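PDB 3R2C: transcription antitermination protein NusB from Aquifex aeolicus, which probably takes part in transcription antitermination and is needed to transcribe ribosomal RNA genes, binding the boxA antiterminator sequence of rrn operons. Local coordinates for residues R2-K5 and G6-T10; V80-N83 and A84-G88; F104-I107 and V108-V111. All blocks are in the same frame, centred on the assembly; numbering follows the deposited sequence.

Contact 1: R2-K5 and G6-T10; sequences RYRK and GARDT. With nucleotides of chain E.
Helical turns join these residues by i to i+4 bonds, Ala7 N to Tyr3 O (3.2 Å) and Arg8 N to Arg4 O (2.9 Å), with Asp9 N to Lys5 O repeating the pattern. These are the first two turns of the N-terminal helix 3-21 of the all-helical NusB fold, and here it presents basic side chains to two guanines of the bound RNA, chain E. Arg2 reads the Hoogsteen edge of G2 in the classic two-pronged arginine–guanine manner. Its NH1 gives an almost straight bond to G2 N7 (2.9 Å, 172°), and its NH2 reaches G2 O6 at 2.8 Å along a more bent path. NH1 also donates to the ribose oxygen O4' of G1 at 3.0 Å, and N7 and O4' both lie at the edge of the guanidinium, in its plane. The same O6 of G2 takes a weak bond from Lys5 NZ. That chain runs extended to CE and then kinks at its last torsion (chi4 68°), and its ammonium is held more firmly by Asp109 and Asp106. One turn on, the Arg8 guanidinium lies with one face against Arg4 CB, and the two guanidinium planes stand nearly perpendicular. Arg8 NH1 donates to G1 O6 at 2.9 Å and also pairs with Asp106, while Glu91 holds NE and Glu99 holds NH2, so the whole group is fixed in rotation. A water links Arg2 and Gly6, accepting from Gly6 N at 3.0 Å and donating to Arg2 O at 2.8 Å.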
loop_
_atom_site.group_PDB
_atom_site.type_symbol
_atom_site.label_atom_id
_atom_site.label_comp_id
_atom_site.label_asym_id
_atom_site.label_seq_id
_atom_site.Cartn_x
_atom_site.Cartn_y
_atom_site.Cartn_z
ATOM N N ARG A 2 1.952 -15.532 15.801
ATOM C CA ARG A 2 2.838 -14.486 15.291
ATOM C C ARG A 2 3.091 -14.482 13.761
ATOM O O ARG A 2 3.406 -13.433 13.187
ATOM C CB ARG A 2 4.169 -14.489 16.055
ATOM C CG ARG A 2 5.013 -13.276 15.733
ATOM C CD ARG A 2 6.010 -12.853 16.825
ATOM N NE ARG A 2 6.475 -11.507 16.492
ATOM C CZ ARG A 2 6.123 -10.397 17.136
ATOM N NH1 ARG A 2 5.329 -10.457 18.205
ATOM N NH2 ARG A 2 6.568 -9.220 16.696
ATOM N N TYR A 3 2.971 -15.629 13.096
ATOM C CA TYR A 3 3.144 -15.658 11.640
ATOM C C TYR A 3 2.149 -14.720 10.929
ATOM O O TYR A 3 2.400 -14.282 9.813
ATOM C CB TYR A 3 2.977 -17.073 11.088
ATOM C CG TYR A 3 1.545 -17.536 11.079
ATOM C CD1 TYR A 3 1.003 -18.184 12.180
ATOM C CD2 TYR A 3 0.725 -17.321 9.978
ATOM C CE1 TYR A 3 -0.307 -18.600 12.191
ATOM C CE2 TYR A 3 -0.592 -17.740 9.986
ATOM C CZ TYR A 3 -1.098 -18.383 11.096
ATOM O OH TYR A 3 -2.409 -18.809 11.109
ATOM N N ARG A 4 1.034 -14.410 11.576
ATOM C CA ARG A 4 0.069 -13.476 10.976
ATOM C C ARG A 4 0.595 -12.041 10.835
ATOM O O ARG A 4 0.075 -11.275 10.027
ATOM C CB ARG A 4 -1.239 -13.475 11.761
ATOM C CG ARG A 4 -2.022 -14.769 11.602
ATOM C CD ARG A 4 -3.246 -14.760 12.468
ATOM N NE ARG A 4 -4.086 -15.929 12.234
ATOM C CZ ARG A 4 -5.260 -16.131 12.827
ATOM N NH1 ARG A 4 -5.730 -15.239 13.690
ATOM N NH2 ARG A 4 -5.965 -17.220 12.554
ATOM N N LYS A 5 1.607 -11.662 11.618
ATOM C CA LYS A 5 2.224 -10.348 11.440
ATOM C C LYS A 5 2.847 -10.253 10.047
ATOM O O LYS A 5 2.636 -9.277 9.322
ATOM C CB LYS A 5 3.292 -10.083 12.503
ATOM C CG LYS A 5 3.884 -8.684 12.460
ATOM C CD LYS A 5 4.844 -8.466 13.660
ATOM C CE LYS A 5 5.517 -7.086 13.627
ATOM N NZ LYS A 5 4.523 -5.987 13.858
ATOM N N GLY A 6 3.624 -11.265 9.674
ATOM C CA GLY A 6 4.208 -11.309 8.345
ATOM C C GLY A 6 3.143 -11.368 7.257
ATOM O O GLY A 6 3.292 -10.759 6.199
ATOM N N ALA A 7 2.063 -12.095 7.510
ATOM C CA ALA A 7 0.996 -12.231 6.506
ATOM C C ALA A 7 0.302 -10.888 6.262
ATOM O O ALA A 7 -0.079 -10.573 5.134
ATOM C CB ALA A 7 -0.015 -13.270 6.951
ATOM N N ARG A 8 0.140 -10.105 7.324
ATOM C CA ARG A 8 -0.425 -8.758 7.206
ATOM C C ARG A 8 0.494 -7.832 6.408
ATOM O O ARG A 8 0.019 -7.008 5.623
ATOM C CB ARG A 8 -0.704 -8.181 8.596
ATOM C CG ARG A 8 -1.874 -8.882 9.264
ATOM C CD ARG A 8 -1.993 -8.552 10.759
ATOM N NE ARG A 8 -3.002 -9.411 11.384
ATOM C CZ ARG A 8 -2.812 -10.126 12.490
ATOM N NH1 ARG A 8 -1.652 -10.060 13.154
ATOM N NH2 ARG A 8 -3.791 -10.892 12.949
ATOM N N ASP A 9 1.804 -7.962 6.592
ATOM C CA ASP A 9 2.732 -7.196 5.764
ATOM C C ASP A 9 2.591 -7.570 4.273
ATOM O O ASP A 9 2.527 -6.697 3.399
ATOM C CB ASP A 9 4.177 -7.397 6.225
ATOM C CG ASP A 9 5.184 -6.723 5.286
ATOM O OD1 ASP A 9 5.345 -5.486 5.372
ATOM O OD2 ASP A 9 5.802 -7.418 4.448
ATOM N N THR A 10 2.524 -8.863 3.980
ATOM C CA THR A 10 2.323 -9.304 2.597
ATOM C C THR A 10 1.044 -8.720 2.012
ATOM O O THR A 10 1.048 -8.175 0.905
ATOM C CB THR A 10 2.260 -10.839 2.520
ATOM O OG1 THR A 10 3.518 -11.374 2.951
ATOM C CG2 THR A 10 1.958 -11.306 1.103
ATOM O "O5'" G E 1 3.847 -15.442 20.699
ATOM C "C5'" G E 1 5.070 -14.722 20.586
ATOM C "C4'" G E 1 4.857 -13.241 20.764
ATOM O "O4'" G E 1 4.087 -12.728 19.637
ATOM C "C3'" G E 1 4.070 -12.837 22.004
ATOM O "O3'" G E 1 4.460 -11.512 22.350
ATOM C "C2'" G E 1 2.637 -12.836 21.464
ATOM O "O2'" G E 1 1.697 -12.122 22.239
ATOM C "C1'" G E 1 2.867 -12.187 20.099
ATOM N N9 G E 1 1.843 -12.459 19.092
ATOM C C8 G E 1 1.016 -13.534 18.848
ATOM N N7 G E 1 0.264 -13.349 17.786
ATOM C C5 G E 1 0.626 -12.096 17.309
ATOM C C6 G E 1 0.174 -11.322 16.197
ATOM O O6 G E 1 -0.685 -11.615 15.376
ATOM N N1 G E 1 0.829 -10.097 16.089
ATOM C C2 G E 1 1.796 -9.665 16.961
ATOM N N2 G E 1 2.340 -8.463 16.750
ATOM N N3 G E 1 2.212 -10.364 17.997
ATOM C C4 G E 1 1.591 -11.549 18.106
ATOM P P G E 2 4.637 -11.044 23.875
ATOM O OP1 G E 2 6.057 -10.816 24.089
ATOM O OP2 G E 2 3.922 -12.024 24.733
ATOM O "O5'" G E 2 3.868 -9.654 23.875
ATOM C "C5'" G E 2 3.982 -8.730 24.943
ATOM C "C4'" G E 2 3.643 -7.332 24.476
ATOM O "O4'" G E 2 4.668 -6.857 23.564
ATOM C "C3'" G E 2 2.353 -7.196 23.665
ATOM O "O3'" G E 2 1.191 -7.154 24.472
ATOM C "C2'" G E 2 2.587 -5.914 22.876
ATOM O "O2'" G E 2 2.319 -4.770 23.672
ATOM C "C1'" G E 2 4.095 -5.987 22.604
ATOM N N9 G E 2 4.395 -6.501 21.250
ATOM C C8 G E 2 4.594 -7.801 20.867
ATOM N N7 G E 2 4.814 -7.918 19.586
ATOM C C5 G E 2 4.749 -6.624 19.093
ATOM C C6 G E 2 4.908 -6.135 17.768
ATOM O O6 G E 2 5.155 -6.785 16.737
ATOM N N1 G E 2 4.774 -4.752 17.709
ATOM C C2 G E 2 4.496 -3.949 18.788
ATOM N N2 G E 2 4.410 -2.644 18.526
ATOM N N3 G E 2 4.340 -4.396 20.031
ATOM C C4 G E 2 4.482 -5.736 20.108
HETATM O O HOH W 1 5.395 -12.988 11.330
#

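Contact 2: V80-N83 and A84-G88; sequences VERN and ALRLG. With nucleotides of chain E.
Arg82 and Arg86 run side by side, one turn apart, and a methylene of one lies over the flat guanidinium of the other. This methylene, CD of Arg82, sits 3.5 Å above one face of the Arg86 guanidinium, toward its rim. Arg82 first runs extended and then bends at chi3 (54°), which turns its own guanidinium to a steep angle against that of Arg86, so that Arg86 NH1 comes to its edge. The like charges, 3.8 Å apart at Arg82 NE and Arg86 NH1, are probably offset by two carboxylates: Asp19 pairs with Arg82 NE, and Asp62 with Arg86 NH2.

Among the side-chain hydrogen bonds, Arg86 NH1 donates to Asn83 OD1 at 3.0 Å and 161°. The oxygen lies exactly in the guanidinium plane, yet the nitrogen approaches from above the amide plane and not along a lone pair. With ND2 of Asn83 given to Tyr79 O and to Asp19, the amide is fixed at both ends.

All of this belongs to helix 79-94, which runs through the middle of the NusB helical bundle. Helices 3-21, 58-66, 100-114 and 117-137 pack against it: Leu85 is shared between 58-66 and 117-137, and Ala84 faces 100-114. Backbone bonds of the usual i to i+4 kind keep the turns in order, from Leu85 N to Glu81 O (2.9 Å) and from Leu87 N to Asn83 O (3.1 Å).

The RNA contact is made by Glu81, whose chain bends at its second torsion. Its OE2 accepts the N3 hydrogen of U8 of chain E at 2.7 Å, nearly straight at 171°, and the same oxygen is also bonded by a polar side chain of a second protein.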
loop_
_atom_site.group_PDB
_atom_site.type_symbol
_atom_site.label_atom_id
_atom_site.label_comp_id
_atom_site.label_asym_id
_atom_site.label_seq_id
_atom_site.Cartn_x
_atom_site.Cartn_y
_atom_site.Cartn_z
ATOM N N VAL A 80 -0.272 4.784 1.949
ATOM C CA VAL A 80 0.010 3.885 3.067
ATOM C C VAL A 80 -1.196 3.793 4.013
ATOM O O VAL A 80 -1.644 2.698 4.377
ATOM C CB VAL A 80 1.264 4.324 3.843
ATOM C CG1 VAL A 80 1.372 3.566 5.172
ATOM C CG2 VAL A 80 2.507 4.108 2.985
ATOM N N GLU A 81 -1.742 4.941 4.387
ATOM C CA GLU A 81 -2.847 4.985 5.353
ATOM C C GLU A 81 -4.115 4.317 4.802
ATOM O O GLU A 81 -4.789 3.563 5.504
ATOM C CB GLU A 81 -3.162 6.431 5.737
ATOM C CG GLU A 81 -2.031 7.134 6.479
ATOM C CD GLU A 81 -1.070 7.877 5.560
ATOM O OE1 GLU A 81 -0.714 7.369 4.474
ATOM O OE2 GLU A 81 -0.657 8.990 5.938
ATOM N N ARG A 82 -4.434 4.577 3.541
ATOM C CA ARG A 82 -5.682 4.071 2.982
ATOM C C ARG A 82 -5.633 2.549 2.902
ATOM O O ARG A 82 -6.585 1.876 3.237
ATOM C CB ARG A 82 -5.981 4.700 1.612
ATOM C CG ARG A 82 -7.115 4.037 0.821
ATOM C CD ARG A 82 -7.467 4.844 -0.464
ATOM N NE ARG A 82 -6.275 5.066 -1.278
ATOM C CZ ARG A 82 -5.614 6.218 -1.368
ATOM N NH1 ARG A 82 -6.051 7.307 -0.742
ATOM N NH2 ARG A 82 -4.515 6.285 -2.111
ATOM N N ASN A 83 -4.504 1.996 2.502
ATOM C CA ASN A 83 -4.428 0.545 2.371
ATOM C C ASN A 83 -4.211 -0.200 3.687
ATOM O O ASN A 83 -4.676 -1.335 3.854
ATOM C CB ASN A 83 -3.417 0.208 1.281
ATOM C CG ASN A 83 -3.920 0.666 -0.067
ATOM O OD1 ASN A 83 -4.889 0.121 -0.552
ATOM N ND2 ASN A 83 -3.322 1.705 -0.635
ATOM N N ALA A 84 -3.582 0.461 4.651
ATOM C CA ALA A 84 -3.485 -0.112 5.986
ATOM C C ALA A 84 -4.869 -0.144 6.634
ATOM O O ALA A 84 -5.208 -1.106 7.335
ATOM C CB ALA A 84 -2.493 0.670 6.853
ATOM N N LEU A 85 -5.667 0.903 6.407
ATOM C CA LEU A 85 -7.042 0.942 6.902
ATOM C C LEU A 85 -7.910 -0.105 6.206
ATOM O O LEU A 85 -8.748 -0.731 6.834
ATOM C CB LEU A 85 -7.669 2.344 6.737
ATOM C CG LEU A 85 -7.239 3.344 7.831
ATOM C CD1 LEU A 85 -7.593 4.789 7.458
ATOM C CD2 LEU A 85 -7.849 2.965 9.176
ATOM N N ARG A 86 -7.716 -0.305 4.912
ATOM C CA ARG A 86 -8.526 -1.288 4.210
ATOM C C ARG A 86 -8.250 -2.665 4.792
ATOM O O ARG A 86 -9.159 -3.473 4.989
ATOM C CB ARG A 86 -8.216 -1.279 2.716
ATOM C CG ARG A 86 -8.893 -0.135 1.948
ATOM C CD ARG A 86 -8.159 0.169 0.626
ATOM N NE ARG A 86 -8.998 0.945 -0.281
ATOM C CZ ARG A 86 -8.583 1.504 -1.410
ATOM N NH1 ARG A 86 -7.312 1.415 -1.790
ATOM N NH2 ARG A 86 -9.447 2.159 -2.162
ATOM N N LEU A 87 -6.982 -2.926 5.065
ATOM C CA LEU A 87 -6.583 -4.218 5.590
ATOM C C LEU A 87 -7.136 -4.406 7.006
ATOM O O LEU A 87 -7.643 -5.482 7.351
ATOM C CB LEU A 87 -5.055 -4.325 5.578
ATOM C CG LEU A 87 -4.476 -5.621 6.153
ATOM C CD1 LEU A 87 -5.005 -6.831 5.389
ATOM C CD2 LEU A 87 -2.939 -5.576 6.123
ATOM N N GLY A 88 -7.034 -3.363 7.831
ATOM C CA GLY A 88 -7.533 -3.421 9.200
ATOM C C GLY A 88 -9.028 -3.709 9.211
ATOM O O GLY A 88 -9.516 -4.517 9.990
ATOM P P U E 8 -6.471 14.979 12.541
ATOM O OP1 U E 8 -6.461 15.607 13.890
ATOM O OP2 U E 8 -7.474 15.435 11.544
ATOM O "O5'" U E 8 -5.014 15.021 11.903
ATOM C "C5'" U E 8 -3.957 14.262 12.470
ATOM C "C4'" U E 8 -2.738 14.249 11.582
ATOM O "O4'" U E 8 -2.772 13.084 10.698
ATOM C "C3'" U E 8 -2.573 15.471 10.661
ATOM O "O3'" U E 8 -1.199 15.848 10.613
ATOM C "C2'" U E 8 -2.981 14.922 9.299
ATOM O "O2'" U E 8 -2.448 15.622 8.197
ATOM C "C1'" U E 8 -2.420 13.515 9.403
ATOM N N1 U E 8 -2.924 12.565 8.384
ATOM C C2 U E 8 -1.986 11.628 7.975
ATOM O O2 U E 8 -0.868 11.538 8.462
ATOM N N3 U E 8 -2.423 10.776 6.998
ATOM C C4 U E 8 -3.659 10.776 6.383
ATOM O O4 U E 8 -3.882 9.935 5.515
ATOM C C5 U E 8 -4.567 11.792 6.834
ATOM C C6 U E 8 -4.168 12.644 7.788
#

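Contact 3: F104-I107 and V108-V111; sequences FIDI and VDLV. With nucleotides of chain E.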
loop_
_atom_site.group_PDB
_atom_site.type_symbol
_atom_site.label_atom_id
_atom_site.label_comp_id
_atom_site.label_asym_id
_atom_site.label_seq_id
_atom_site.Cartn_x
_atom_site.Cartn_y
_atom_site.Cartn_z
ATOM N N PHE A 104 -4.612 -4.371 15.461
ATOM C CA PHE A 104 -4.286 -2.955 15.595
ATOM C C PHE A 104 -2.782 -2.765 15.677
ATOM O O PHE A 104 -2.219 -1.885 15.027
ATOM C CB PHE A 104 -4.916 -2.353 16.864
ATOM C CG PHE A 104 -6.307 -1.777 16.665
ATOM C CD1 PHE A 104 -7.436 -2.553 16.880
ATOM C CD2 PHE A 104 -6.480 -0.439 16.318
ATOM C CE1 PHE A 104 -8.711 -2.022 16.715
ATOM C CE2 PHE A 104 -7.763 0.098 16.160
ATOM C CZ PHE A 104 -8.872 -0.692 16.361
ATOM N N ILE A 105 -2.132 -3.564 16.517
ATOM C CA ILE A 105 -0.709 -3.398 16.729
ATOM C C ILE A 105 0.056 -3.569 15.415
ATOM O O ILE A 105 0.889 -2.734 15.072
ATOM C CB ILE A 105 -0.181 -4.377 17.789
ATOM C CG1 ILE A 105 -0.525 -3.858 19.186
ATOM C CG2 ILE A 105 1.342 -4.558 17.656
ATOM C CD1 ILE A 105 -0.451 -4.919 20.254
ATOM N N ASP A 106 -0.233 -4.636 14.672
ATOM C CA ASP A 106 0.471 -4.873 13.405
ATOM C C ASP A 106 0.130 -3.834 12.316
ATOM O O ASP A 106 1.006 -3.454 11.536
ATOM C CB ASP A 106 0.207 -6.298 12.911
ATOM C CG ASP A 106 0.938 -7.342 13.757
ATOM O OD1 ASP A 106 1.903 -6.966 14.462
ATOM O OD2 ASP A 106 0.560 -8.530 13.709
ATOM N N ILE A 107 -1.113 -3.358 12.276
ATOM C CA ILE A 107 -1.512 -2.377 11.249
ATOM C C ILE A 107 -0.761 -1.068 11.483
ATOM O O ILE A 107 -0.202 -0.499 10.557
ATOM C CB ILE A 107 -3.027 -2.068 11.250
ATOM C CG1 ILE A 107 -3.847 -3.281 10.809
ATOM C CG2 ILE A 107 -3.343 -0.879 10.338
ATOM C CD1 ILE A 107 -3.497 -3.808 9.445
ATOM N N VAL A 108 -0.756 -0.599 12.731
ATOM C CA VAL A 108 -0.086 0.643 13.086
ATOM C C VAL A 108 1.446 0.512 12.953
ATOM O O VAL A 108 2.115 1.460 12.537
ATOM C CB VAL A 108 -0.529 1.112 14.513
ATOM C CG1 VAL A 108 0.256 2.340 14.979
ATOM C CG2 VAL A 108 -2.037 1.409 14.517
ATOM N N ASP A 109 2.002 -0.658 13.270
ATOM C CA ASP A 109 3.431 -0.904 13.028
ATOM C C ASP A 109 3.768 -0.698 11.549
ATOM O O ASP A 109 4.802 -0.109 11.218
ATOM C CB ASP A 109 3.848 -2.336 13.392
ATOM C CG ASP A 109 4.300 -2.486 14.840
ATOM O OD1 ASP A 109 4.306 -1.501 15.603
ATOM O OD2 ASP A 109 4.683 -3.616 15.208
ATOM N N LEU A 110 2.920 -1.219 10.663
ATOM C CA LEU A 110 3.161 -1.094 9.227
ATOM C C LEU A 110 3.123 0.365 8.811
ATOM O O LEU A 110 3.929 0.815 7.989
ATOM C CB LEU A 110 2.091 -1.847 8.429
ATOM C CG LEU A 110 2.239 -3.365 8.384
ATOM C CD1 LEU A 110 0.894 -4.001 8.041
ATOM C CD2 LEU A 110 3.305 -3.788 7.390
ATOM N N VAL A 111 2.148 1.097 9.340
ATOM C CA VAL A 111 2.014 2.507 8.975
ATOM C C VAL A 111 3.236 3.287 9.470
ATOM O O VAL A 111 3.788 4.139 8.766
ATOM C CB VAL A 111 0.720 3.111 9.524
ATOM C CG1 VAL A 111 0.685 4.621 9.253
ATOM C CG2 VAL A 111 -0.497 2.408 8.881
ATOM P P U E 4 -5.009 -3.876 23.495
ATOM O OP1 U E 4 -3.971 -3.563 24.499
ATOM O OP2 U E 4 -6.420 -3.997 23.928
ATOM O "O5'" U E 4 -4.910 -2.859 22.291
ATOM C "C5'" U E 4 -3.755 -2.806 21.481
ATOM C "C4'" U E 4 -3.743 -1.542 20.690
ATOM O "O4'" U E 4 -4.844 -1.559 19.759
ATOM C "C3'" U E 4 -3.962 -0.279 21.500
ATOM O "O3'" U E 4 -2.766 0.164 22.118
ATOM C "C2'" U E 4 -4.538 0.685 20.463
ATOM O "O2'" U E 4 -3.504 1.230 19.655
ATOM C "C1'" U E 4 -5.363 -0.261 19.596
ATOM N N1 U E 4 -6.801 -0.285 19.945
ATOM C C2 U E 4 -7.572 0.823 19.662
ATOM O O2 U E 4 -7.121 1.864 19.218
ATOM N N3 U E 4 -8.903 0.690 19.957
ATOM C C4 U E 4 -9.540 -0.422 20.456
ATOM O O4 U E 4 -10.754 -0.371 20.651
ATOM C C5 U E 4 -8.691 -1.547 20.690
ATOM C C6 U E 4 -7.385 -1.438 20.415
ATOM P P C E 5 -2.778 1.352 23.207
ATOM O OP1 C E 5 -1.710 1.051 24.184
ATOM O OP2 C E 5 -4.167 1.509 23.693
ATOM O "O5'" C E 5 -2.368 2.615 22.334
ATOM C "C5'" C E 5 -1.540 3.629 22.867
ATOM C "C4'" C E 5 -0.848 4.402 21.779
ATOM O "O4'" C E 5 0.125 3.536 21.108
ATOM C "C3'" C E 5 -1.764 4.959 20.676
ATOM O "O3'" C E 5 -1.365 6.297 20.348
ATOM C "C2'" C E 5 -1.493 4.014 19.499
ATOM O "O2'" C E 5 -1.718 4.577 18.226
ATOM C "C1'" C E 5 -0.020 3.682 19.713
ATOM N N1 C E 5 0.450 2.451 19.010
ATOM C C2 C E 5 1.739 2.459 18.455
ATOM O O2 C E 5 2.461 3.442 18.635
ATOM N N3 C E 5 2.200 1.394 17.762
ATOM C C4 C E 5 1.420 0.344 17.564
ATOM N N4 C E 5 1.941 -0.665 16.857
ATOM C C5 C E 5 0.095 0.298 18.090
ATOM C C6 C E 5 -0.342 1.368 18.783
ATOM P P G E 2 4.637 -11.044 23.875
ATOM O OP1 G E 2 6.057 -10.816 24.089
ATOM O OP2 G E 2 3.922 -12.024 24.733
ATOM O "O5'" G E 2 3.868 -9.654 23.875
ATOM C "C5'" G E 2 3.982 -8.730 24.943
ATOM C "C4'" G E 2 3.643 -7.332 24.476
ATOM O "O4'" G E 2 4.668 -6.857 23.564
ATOM C "C3'" G E 2 2.353 -7.196 23.665
ATOM O "O3'" G E 2 1.191 -7.154 24.472
ATOM C "C2'" G E 2 2.587 -5.914 22.876
ATOM O "O2'" G E 2 2.319 -4.770 23.672
ATOM C "C1'" G E 2 4.095 -5.987 22.604
ATOM N N9 G E 2 4.395 -6.501 21.250
ATOM C C8 G E 2 4.594 -7.801 20.867
ATOM N N7 G E 2 4.814 -7.918 19.586
ATOM C C5 G E 2 4.749 -6.624 19.093
ATOM C C6 G E 2 4.908 -6.135 17.768
ATOM O O6 G E 2 5.155 -6.785 16.737
ATOM N N1 G E 2 4.774 -4.752 17.709
ATOM C C2 G E 2 4.496 -3.949 18.788
ATOM N N2 G E 2 4.410 -2.644 18.526
ATOM N N3 G E 2 4.340 -4.396 20.031
ATOM C C4 G E 2 4.482 -5.736 20.108
#
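Ile105 and Asp109 stand one turn apart and work together on the RNA. The peptide oxygen of Ile105 already takes the N-H of Asp109, and it accepts a second bond from the amino group N4 of C5 of chain E at 2.9 Å. Asp109 OD1 receives the same N4 at 2.8 Å, so one cytosine amino group is gripped by backbone and side chain together. The Asp109 carboxylate also reads the Watson–Crick edge of G2 with both oxygens, OD2 taking N1 at 2.7 Å and OD1 taking N2 at 3.1 Å. Asp106 directs its carboxylate to Arg8 and Lys5, its OD1 also taking a bond from the amino group N2 of G1, and the ammonium of Lys5, bound to both acids, probably eases the closeness of the two negative groups.

Helix 100-114 thus forms one wall of the RNA-binding face of the NusB bundle, its other side buried by Ile107 and Val111 against helix 79-94 and by Leu110 against helix 3-21.

Ile105 and Val108 each send one methyl to a base. In Ile105 the CG2 branch lies trans to the backbone N and beside the carbonyl carbon, which lays that methyl on the base of G2, 3.4 Å from C2. Val108 likewise sends CG1 (chi1 174°) to C5, where it lies 3.5 Å from C4, while CG2 turns back over Phe104 O. Phe104, with chi1 at -90° and its ring set crosswise (chi2 92°), lays one face under the roughly parallel base of U4, whose N1 sits 3.5 Å above the ring plane, over its centre. Replacing it with an alanine would probably leave the U4 base without its stacking surface and free to swing. The ring also packs on Leu92, Asn124 and Leu127, while Phe104 CB touches the ribose O4' of U4 at 3.0 Å.

Contacts 1 and 3, with centres 11 Å apart, form one RNA site from two helices. Two salt bridges of 2.7 Å join them, Lys5 NZ to Asp109 OD2 and Arg8 NH1 to Asp106 OD2, and the base of G2 is held between them, its Hoogsteen edge toward residues 2-5 and its Watson–Crick edge toward 108-111. Contact 2 lies beneath, its centre about 10 Å from that of contact 3 and 14 Å from that of contact 1. Ala84 CB meets Val111 CG2 at 3.3 Å, and Leu87 CD2 meets Arg8 O, also at 3.3 Å. Contact 2 meets the same RNA strand further along, at U8, whereas contacts 1 and 3 share G2.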